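Peptide methionine sulfoxide reductase msrA/msrB (Neisseria meningitidis, PDB 3BQG) probably reduces methionine sulfoxide in peptides and proteins back to methionine through its MsrA domain, caught here in a sulfenic acid form. Local coordinates at residues Q21-D24 / G25-D28; D64-L68 / D69-Q73. The protein carries 1 engineered substitution. All coordinates share one frame; numbering follows the deposited sequence.

Interaction 1: Q21-D24 / G25-D28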
loop_
_atom_site.group_PDB
_atom_site.type_symbol
_atom_site.label_atom_id
_atom_site.label_comp_id
_atom_site.label_asym_id
_atom_site.label_seq_id
_atom_site.Cartn_x
_atom_site.Cartn_y
_atom_site.Cartn_z
ATOM N N GLN A 21 1.918 -8.308 -6.422
ATOM C CA GLN A 21 1.625 -9.076 -7.631
ATOM C C GLN A 21 2.138 -10.513 -7.539
ATOM O O GLN A 21 1.566 -11.419 -8.144
ATOM C CB GLN A 21 2.237 -8.392 -8.860
ATOM C CG GLN A 21 1.447 -7.194 -9.363
ATOM C CD GLN A 21 0.191 -7.598 -10.121
ATOM O OE1 GLN A 21 -0.550 -8.484 -9.696
ATOM N NE2 GLN A 21 -0.058 -6.939 -11.244
ATOM N N ARG A 22 3.212 -10.723 -6.780
ATOM C CA ARG A 22 3.789 -12.061 -6.626
ATOM C C ARG A 22 3.000 -12.980 -5.701
ATOM O O ARG A 22 3.272 -14.177 -5.634
ATOM C CB ARG A 22 5.229 -11.971 -6.101
ATOM C CG ARG A 22 6.248 -11.477 -7.113
ATOM C CD ARG A 22 7.668 -11.494 -6.544
ATOM N NE ARG A 22 8.089 -12.831 -6.126
ATOM C CZ ARG A 22 9.240 -13.394 -6.480
ATOM N NH1 ARG A 22 9.545 -14.613 -6.053
ATOM N NH2 ARG A 22 10.085 -12.744 -7.268
ATOM N N ILE A 23 2.020 -12.433 -4.991
ATOM C CA ILE A 23 1.238 -13.225 -4.048
ATOM C C ILE A 23 0.018 -13.921 -4.650
ATOM O O ILE A 23 -0.834 -13.284 -5.269
ATOM C CB ILE A 23 0.785 -12.341 -2.862
ATOM C CG1 ILE A 23 2.015 -11.718 -2.192
ATOM C CG2 ILE A 23 0.001 -13.171 -1.852
ATOM C CD1 ILE A 23 1.685 -10.707 -1.116
ATOM N N ASP A 24 -0.056 -15.237 -4.459
ATOM C CA ASP A 24 -1.178 -16.037 -4.958
ATOM C C ASP A 24 -2.443 -15.609 -4.210
ATOM O O ASP A 24 -2.504 -15.681 -2.982
ATOM C CB ASP A 24 -0.898 -17.531 -4.730
ATOM C CG ASP A 24 -2.036 -18.425 -5.196
ATOM O OD1 ASP A 24 -2.500 -18.265 -6.344
ATOM O OD2 ASP A 24 -2.461 -19.300 -4.411
ATOM N N GLY A 25 -3.445 -15.158 -4.954
ATOM C CA GLY A 25 -4.677 -14.700 -4.332
ATOM C C GLY A 25 -4.909 -13.249 -4.710
ATOM O O GLY A 25 -6.025 -12.734 -4.637
ATOM N N VAL A 26 -3.834 -12.578 -5.103
ATOM C CA VAL A 26 -3.919 -11.188 -5.527
ATOM C C VAL A 26 -4.109 -11.226 -7.030
ATOM O O VAL A 26 -3.219 -11.656 -7.769
ATOM C CB VAL A 26 -2.636 -10.413 -5.187
ATOM C CG1 VAL A 26 -2.690 -9.019 -5.796
ATOM C CG2 VAL A 26 -2.485 -10.320 -3.674
ATOM N N VAL A 27 -5.272 -10.776 -7.483
ATOM C CA VAL A 27 -5.582 -10.799 -8.905
ATOM C C VAL A 27 -5.225 -9.514 -9.647
ATOM O O VAL A 27 -5.179 -9.501 -10.872
ATOM C CB VAL A 27 -7.069 -11.150 -9.120
ATOM C CG1 VAL A 27 -7.342 -12.538 -8.555
ATOM C CG2 VAL A 27 -7.961 -10.135 -8.430
ATOM N N ASP A 28 -4.958 -8.442 -8.907
ATOM C CA ASP A 28 -4.578 -7.174 -9.522
ATOM C C ASP A 28 -3.990 -6.229 -8.475
ATOM O O ASP A 28 -4.347 -6.287 -7.301
ATOM C CB ASP A 28 -5.796 -6.514 -10.180
ATOM C CG ASP A 28 -5.414 -5.456 -11.213
ATOM O OD1 ASP A 28 -6.310 -4.697 -11.637
ATOM O OD2 ASP A 28 -4.231 -5.385 -11.612
#
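V26 N gives its hydrogen to I23 O over 3.1 Å, closing a type II beta turn that runs from I23 to V26. The bond is fairly straight at the hydrogen, 159°, although the donor sits 35° off the plane of the I23 carbonyl. D24 and G25 occupy the two corners. G25 fills the third position of the turn with a positive phi (121°), a conformation glycine takes readily. The two ends of the turn also meet through carbon. V26 CG2 lies beside its own backbone N, opposite the carbonyl carbon, and from there reaches I23 CB at 3.9 Å, with I23 CG2 slightly farther at 4.2 Å. V26 CB rests 3.4 Å from I23 O, flanking the same oxygen that the amide holds. Farther out, the end of Q21 folds back toward the strand, where its OE1 comes 4.2 Å from D28 CA. Beyond the turn, G25 pairs with D62 through the backbone, while V27 and D28 both face T60 in a classic beta bulge. The I23 oxygen thus takes the V26 amide while the side chains of the same two residues meet, which is consistent with a compact reversal of the chain between helix 14-21 and strand 26-34.

Interaction 2: D64-L68 / D69-Q73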
loop_
_atom_site.group_PDB
_atom_site.type_symbol
_atom_site.label_atom_id
_atom_site.label_comp_id
_atom_site.label_asym_id
_atom_site.label_seq_id
_atom_site.Cartn_x
_atom_site.Cartn_y
_atom_site.Cartn_z
ATOM N N ASP A 64 -11.857 -15.661 -1.558
ATOM C CA ASP A 64 -11.901 -17.064 -1.159
ATOM C C ASP A 64 -10.519 -17.643 -0.853
ATOM O O ASP A 64 -10.407 -18.752 -0.338
ATOM C CB ASP A 64 -12.599 -17.907 -2.232
ATOM C CG ASP A 64 -14.091 -17.652 -2.286
ATOM O OD1 ASP A 64 -14.712 -17.588 -1.206
ATOM O OD2 ASP A 64 -14.645 -17.524 -3.398
ATOM N N LYS A 65 -9.469 -16.895 -1.168
ATOM C CA LYS A 65 -8.112 -17.354 -0.896
ATOM C C LYS A 65 -7.485 -16.558 0.240
ATOM O O LYS A 65 -6.864 -17.123 1.137
ATOM C CB LYS A 65 -7.214 -17.199 -2.126
ATOM C CG LYS A 65 -7.429 -18.200 -3.241
ATOM C CD LYS A 65 -6.225 -18.170 -4.176
ATOM C CE LYS A 65 -6.412 -19.071 -5.381
ATOM N NZ LYS A 65 -7.495 -18.560 -6.261
ATOM N N LEU A 66 -7.651 -15.240 0.189
ATOM C CA LEU A 66 -7.068 -14.356 1.191
ATOM C C LEU A 66 -8.093 -13.501 1.919
ATOM O O LEU A 66 -9.057 -13.022 1.320
ATOM C CB LEU A 66 -6.041 -13.431 0.526
ATOM C CG LEU A 66 -4.876 -14.079 -0.223
ATOM C CD1 LEU A 66 -4.141 -13.022 -1.037
ATOM C CD2 LEU A 66 -3.938 -14.753 0.770
ATOM N N SER A 67 -7.875 -13.319 3.217
ATOM C CA SER A 67 -8.746 -12.491 4.041
ATOM C C SER A 67 -8.049 -11.134 4.159
ATOM O O SER A 67 -6.858 -11.021 3.857
ATOM C CB SER A 67 -8.902 -13.105 5.435
ATOM O OG SER A 67 -7.671 -13.072 6.147
ATOM N N LEU A 68 -8.779 -10.112 4.594
ATOM C CA LEU A 68 -8.194 -8.787 4.756
ATOM C C LEU A 68 -6.987 -8.852 5.691
ATOM O O LEU A 68 -6.010 -8.126 5.507
ATOM C CB LEU A 68 -9.228 -7.809 5.320
ATOM C CG LEU A 68 -8.746 -6.394 5.674
ATOM C CD1 LEU A 68 -8.001 -5.764 4.500
ATOM C CD2 LEU A 68 -9.950 -5.544 6.062
ATOM N N ASP A 69 -7.048 -9.722 6.695
ATOM C CA ASP A 69 -5.933 -9.842 7.622
ATOM C C ASP A 69 -4.701 -10.398 6.927
ATOM O O ASP A 69 -3.594 -9.917 7.156
ATOM C CB ASP A 69 -6.274 -10.741 8.807
ATOM C CG ASP A 69 -5.132 -10.819 9.803
ATOM O OD1 ASP A 69 -4.821 -9.775 10.428
ATOM O OD2 ASP A 69 -4.533 -11.908 9.947
ATOM N N ASP A 70 -4.887 -11.419 6.091
ATOM C CA ASP A 70 -3.754 -11.989 5.367
ATOM C C ASP A 70 -3.082 -10.859 4.600
ATOM O O ASP A 70 -1.861 -10.704 4.644
ATOM C CB ASP A 70 -4.201 -13.063 4.368
ATOM C CG ASP A 70 -4.859 -14.255 5.032
ATOM O OD1 ASP A 70 -4.595 -14.506 6.228
ATOM O OD2 ASP A 70 -5.636 -14.952 4.345
ATOM N N ILE A 71 -3.889 -10.065 3.898
ATOM C CA ILE A 71 -3.365 -8.940 3.122
ATOM C C ILE A 71 -2.588 -7.976 4.021
ATOM O O ILE A 71 -1.522 -7.484 3.643
ATOM C CB ILE A 71 -4.501 -8.156 2.423
ATOM C CG1 ILE A 71 -5.161 -9.027 1.348
ATOM C CG2 ILE A 71 -3.949 -6.872 1.810
ATOM C CD1 ILE A 71 -4.237 -9.390 0.185
ATOM N N LEU A 72 -3.123 -7.706 5.210
ATOM C CA LEU A 72 -2.452 -6.798 6.131
ATOM C C LEU A 72 -1.135 -7.378 6.654
ATOM O O LEU A 72 -0.164 -6.642 6.849
ATOM C CB LEU A 72 -3.379 -6.431 7.293
ATOM C CG LEU A 72 -4.614 -5.613 6.886
ATOM C CD1 LEU A 72 -5.426 -5.246 8.122
ATOM C CD2 LEU A 72 -4.177 -4.348 6.151
ATOM N N GLN A 73 -1.090 -8.688 6.882
ATOM C CA GLN A 73 0.145 -9.300 7.360
ATOM C C GLN A 73 1.240 -9.161 6.300
ATOM O O GLN A 73 2.386 -8.855 6.626
ATOM C CB GLN A 73 -0.080 -10.773 7.714
ATOM C CG GLN A 73 -1.062 -10.973 8.863
ATOM C CD GLN A 73 -0.644 -10.230 10.126
ATOM O OE1 GLN A 73 -1.395 -9.413 10.660
ATOM N NE2 GLN A 73 0.557 -10.515 10.608
HETATM O O HOH W 1 -4.125 -17.433 3.149
HETATM O O HOH W 2 -7.248 -17.108 4.579
#
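The backbone passes from an extended approach at L66 and S67 into helix 68-78, whose first turn is marked by I71 N bonding to S67 O at 3.1 Å and L72 N to L68 O at 2.9 Å. At the N-cap, S67 and D70 exchange side-chain bonds with each other's amides. S67 OG, set between its own amide nitrogen and carbonyl carbon (chi1 67°), accepts from D70 N at 3.2 Å. In return S67 N points at D70 OD2 over 3.0 Å, nearly straight at 170° yet arriving from above the carboxylate plane. Two waters lie within hydrogen-bonding range of D70 OD2, the nearer at 2.7 Å, though they have other acceptors in reach; the helix end would be expected to favour the negative charge of D70. Aliphatic side chains flank the cap: L66 CD1 meets I71 CD1 at 3.8 Å, the side chains crossing at about a right angle, and L66 CD2 lies 4.0 Å from D70 OD2. One turn on, L68 CD1 rests against L72 CG. I71 also packs on I6 and L8 of strand 3-10, while L72 touches A113 of helix 106-117. The reciprocal S67–D70 pair is a capping box, starting the helix that follows strand 54-62.

Interactions 1 and 2 lie in series along the chain, their centres about 11 Å apart, and illustrate two ways of joining a helix to a strand: a glycine turn leaves helix 14-21 for strand 26-34, and a capping box opens helix 68-78 after strand 54-62. The two strands are antiparallel neighbours in the central sheet, which brings the junctions together. L66 CD1 packs on G25 CA and on D24 O, each at 3.7 Å, while K65 CD lies 3.8 Å from G25 CA. D62 links both surroundings, pairing with G25 through the backbone and bonding D64 N through OD1. C12, modified to S-hydroxycysteine, belongs to neither contact.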